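Local coordinates for CHAD domain protein (Streptomyces chartreusis, PDB 6RN5) that probably binds polyphosphate through its helical CHAD domain and also binds copper ions, at residues T106-R111 / A320-A325. Residues are numbered along the deposited sequence; the frame is centred on the assembly and turned at random.
Sequences TARLER and ASEAAA
Two helices of the all-helical CHAD domain meet where R108 and R111, one turn apart on helix 82-120, reach over the alanine-rich surface of A320 and A323 on helix 305-331. The segment axes cross at -75° and approach to 9.9 Å, a steep crossing with a small interface. R108 runs out with CG anti to its backbone N (chi1 -175°), and the bend at chi3 turns NE toward E322 CB, 3.7 Å away; the two side chains cross obliquely, with R108 NH2 3.5 Å from E322 CB. E322 OE1 lies over one guanidinium face, offset toward the rim, with the two planes 49° apart; R108 NH2 and E322 OE1 are 4.2 Å apart, an attraction of charges without a directed bond. R111 packs its CD against A323 CB at 3.6 Å, while backbone A320 N sits over the centre of its guanidinium, 4.0 Å above the plane. An alanine at R108 would probably leave the E322 carboxylate without this nearby positive charge and open a gap beside E322 CB. R111 NH1 hydrogen-bonds Q351 of helix 338-366, the helix that also packs on A320 and A323 and carries the copper ligand H348, whereas L109 packs against helix 170-198.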
ATOM      1  N   THR A 106     -18.500   6.344  15.605  1.00 34.77           N
ATOM      2  CA  THR A 106     -18.353   7.730  15.088  1.00 36.62           C
ATOM      3  C   THR A 106     -16.951   7.999  14.590  1.00 39.10           C
ATOM      4  O   THR A 106     -16.771   8.561  13.527  1.00 42.22           O
ATOM      5  CB  THR A 106     -18.675   8.758  16.176  1.00 39.51           C
ATOM      6  OG1 THR A 106     -19.951   8.453  16.756  1.00 38.14           O
ATOM      7  CG2 THR A 106     -18.677  10.180  15.606  1.00 37.05           C
ATOM      8  N   ALA A 107     -15.937   7.595  15.348  1.00 38.92           N
ATOM      9  CA  ALA A 107     -14.556   7.859  14.920  1.00 38.74           C
ATOM     10  C   ALA A 107     -14.173   6.984  13.709  1.00 38.68           C
ATOM     11  O   ALA A 107     -13.462   7.417  12.800  1.00 36.83           O
ATOM     12  CB  ALA A 107     -13.595   7.620  16.065  1.00 37.23           C
ATOM     13  N   ARG A 108     -14.651   5.739  13.706  1.00 36.38           N
ATOM     14  CA  ARG A 108     -14.386   4.845  12.579  1.00 35.22           C
ATOM     15  C   ARG A 108     -14.937   5.414  11.245  1.00 30.54           C
ATOM     16  O   ARG A 108     -14.285   5.365  10.224  1.00 32.28           O
ATOM     17  CB  ARG A 108     -14.969   3.488  12.910  1.00 34.27           C
ATOM     18  CG  ARG A 108     -14.681   2.417  11.915  1.00 32.41           C
ATOM     19  CD  ARG A 108     -15.093   1.104  12.522  1.00 33.77           C
ATOM     20  NE  ARG A 108     -14.401   0.951  13.798  1.00 38.16           N
ATOM     21  CZ  ARG A 108     -14.923   0.397  14.897  1.00 37.69           C
ATOM     22  NH1 ARG A 108     -16.153  -0.099  14.910  1.00 35.19           N
ATOM     23  NH2 ARG A 108     -14.183   0.320  15.989  1.00 34.95           N
ATOM     24  N   LEU A 109     -16.132   5.963  11.258  1.00 33.08           N
ATOM     25  CA  LEU A 109     -16.698   6.523  10.039  1.00 34.33           C
ATOM     26  C   LEU A 109     -15.829   7.646   9.537  1.00 37.57           C
ATOM     27  O   LEU A 109     -15.430   7.692   8.356  1.00 35.12           O
ATOM     28  CB  LEU A 109     -18.123   7.033  10.283  1.00 33.45           C
ATOM     29  CG  LEU A 109     -18.812   7.749   9.109  1.00 35.60           C
ATOM     30  CD1 LEU A 109     -18.747   6.934   7.814  1.00 34.33           C
ATOM     31  CD2 LEU A 109     -20.264   8.075   9.430  1.00 34.48           C
ATOM     32  N   GLU A 110     -15.513   8.556  10.444  1.00 39.51           N
ATOM     33  CA  GLU A 110     -14.619   9.659  10.107  1.00 41.27           C
ATOM     34  C   GLU A 110     -13.267   9.221   9.529  1.00 40.92           C
ATOM     35  O   GLU A 110     -12.808   9.742   8.500  1.00 39.99           O
ATOM     36  CB  GLU A 110     -14.388  10.490  11.339  1.00 47.09           C
ATOM     37  CG  GLU A 110     -13.370  11.569  11.084  1.00 60.31           C
ATOM     38  CD  GLU A 110     -13.707  12.849  11.794  1.00 70.12           C
ATOM     39  OE1 GLU A 110     -14.191  12.760  12.959  1.00 73.98           O
ATOM     40  OE2 GLU A 110     -13.470  13.924  11.171  1.00 76.69           O
ATOM     41  N   ARG A 111     -12.627   8.265  10.189  1.00 34.99           N
ATOM     42  CA  ARG A 111     -11.365   7.747   9.727  1.00 35.40           C
ATOM     43  C   ARG A 111     -11.543   7.207   8.314  1.00 36.75           C
ATOM     44  O   ARG A 111     -10.724   7.469   7.422  1.00 36.14           O
ATOM     45  CB  ARG A 111     -10.887   6.639  10.687  1.00 36.23           C
ATOM     46  CG  ARG A 111      -9.837   5.706  10.134  1.00 38.40           C
ATOM     47  CD  ARG A 111      -9.374   4.673  11.171  1.00 39.48           C
ATOM     48  NE  ARG A 111      -8.375   5.264  12.052  1.00 39.51           N
ATOM     49  CZ  ARG A 111      -7.069   5.316  11.816  1.00 36.09           C
ATOM     50  NH1 ARG A 111      -6.507   4.727  10.757  1.00 31.88           N
ATOM     51  NH2 ARG A 111      -6.306   5.898  12.714  1.00 36.69           N
ATOM     52  N   ALA A 320      -7.019   1.475  13.176  1.00 29.71           N
ATOM     53  CA  ALA A 320      -6.818   1.090  11.774  1.00 29.62           C
ATOM     54  C   ALA A 320      -7.254  -0.370  11.544  1.00 30.61           C
ATOM     55  O   ALA A 320      -7.846  -0.729  10.503  1.00 28.35           O
ATOM     56  CB  ALA A 320      -5.364   1.299  11.376  1.00 32.19           C
ATOM     57  N   SER A 321      -6.943  -1.230  12.511  1.00 29.64           N
ATOM     58  CA  SER A 321      -7.368  -2.607  12.445  1.00 31.20           C
ATOM     59  C   SER A 321      -8.887  -2.727  12.307  1.00 31.80           C
ATOM     60  O   SER A 321      -9.380  -3.435  11.417  1.00 30.91           O
ATOM     61  CB  SER A 321      -6.875  -3.358  13.680  1.00 34.72           C
ATOM     62  OG  SER A 321      -7.315  -4.687  13.648  1.00 36.75           O
ATOM     63  N   GLU A 322      -9.623  -2.003  13.140  1.00 30.91           N
ATOM     64  CA  GLU A 322     -11.079  -2.116  13.173  1.00 33.65           C
ATOM     65  C   GLU A 322     -11.673  -1.426  11.922  1.00 33.31           C
ATOM     66  O   GLU A 322     -12.674  -1.861  11.359  1.00 32.02           O
ATOM     67  CB  GLU A 322     -11.668  -1.481  14.454  1.00 36.13           C
ATOM     68  CG  GLU A 322     -11.657  -2.324  15.725  1.00 44.12           C
ATOM     69  CD  GLU A 322     -12.494  -3.609  15.613  1.00 50.91           C
ATOM     70  OE1 GLU A 322     -13.550  -3.645  14.935  1.00 60.43           O
ATOM     71  OE2 GLU A 322     -12.095  -4.630  16.191  1.00 64.63           O
ATOM     72  N   ALA A 323     -11.050  -0.353  11.485  1.00 29.09           N
ATOM     73  CA  ALA A 323     -11.505   0.276  10.293  1.00 29.46           C
ATOM     74  C   ALA A 323     -11.333  -0.640   9.080  1.00 27.90           C
ATOM     75  O   ALA A 323     -12.220  -0.705   8.224  1.00 30.81           O
ATOM     76  CB  ALA A 323     -10.782   1.575  10.081  1.00 26.49           C
ATOM     77  N   ALA A 324     -10.205  -1.335   8.994  1.00 26.82           N
ATOM     78  CA  ALA A 324      -9.985  -2.217   7.868  1.00 27.42           C
ATOM     79  C   ALA A 324     -11.075  -3.290   7.841  1.00 29.49           C
ATOM     80  O   ALA A 324     -11.549  -3.642   6.768  1.00 29.59           O
ATOM     81  CB  ALA A 324      -8.597  -2.835   7.920  1.00 27.35           C
ATOM     82  N   ALA A 325     -11.472  -3.782   9.022  1.00 28.81           N
ATOM     83  CA  ALA A 325     -12.454  -4.854   9.124  1.00 28.62           C
ATOM     84  C   ALA A 325     -13.827  -4.334   8.734  1.00 29.95           C
ATOM     85  O   ALA A 325     -14.595  -5.057   8.129  1.00 30.22           O
ATOM     86  CB  ALA A 325     -12.487  -5.442  10.520  1.00 27.35           C
TER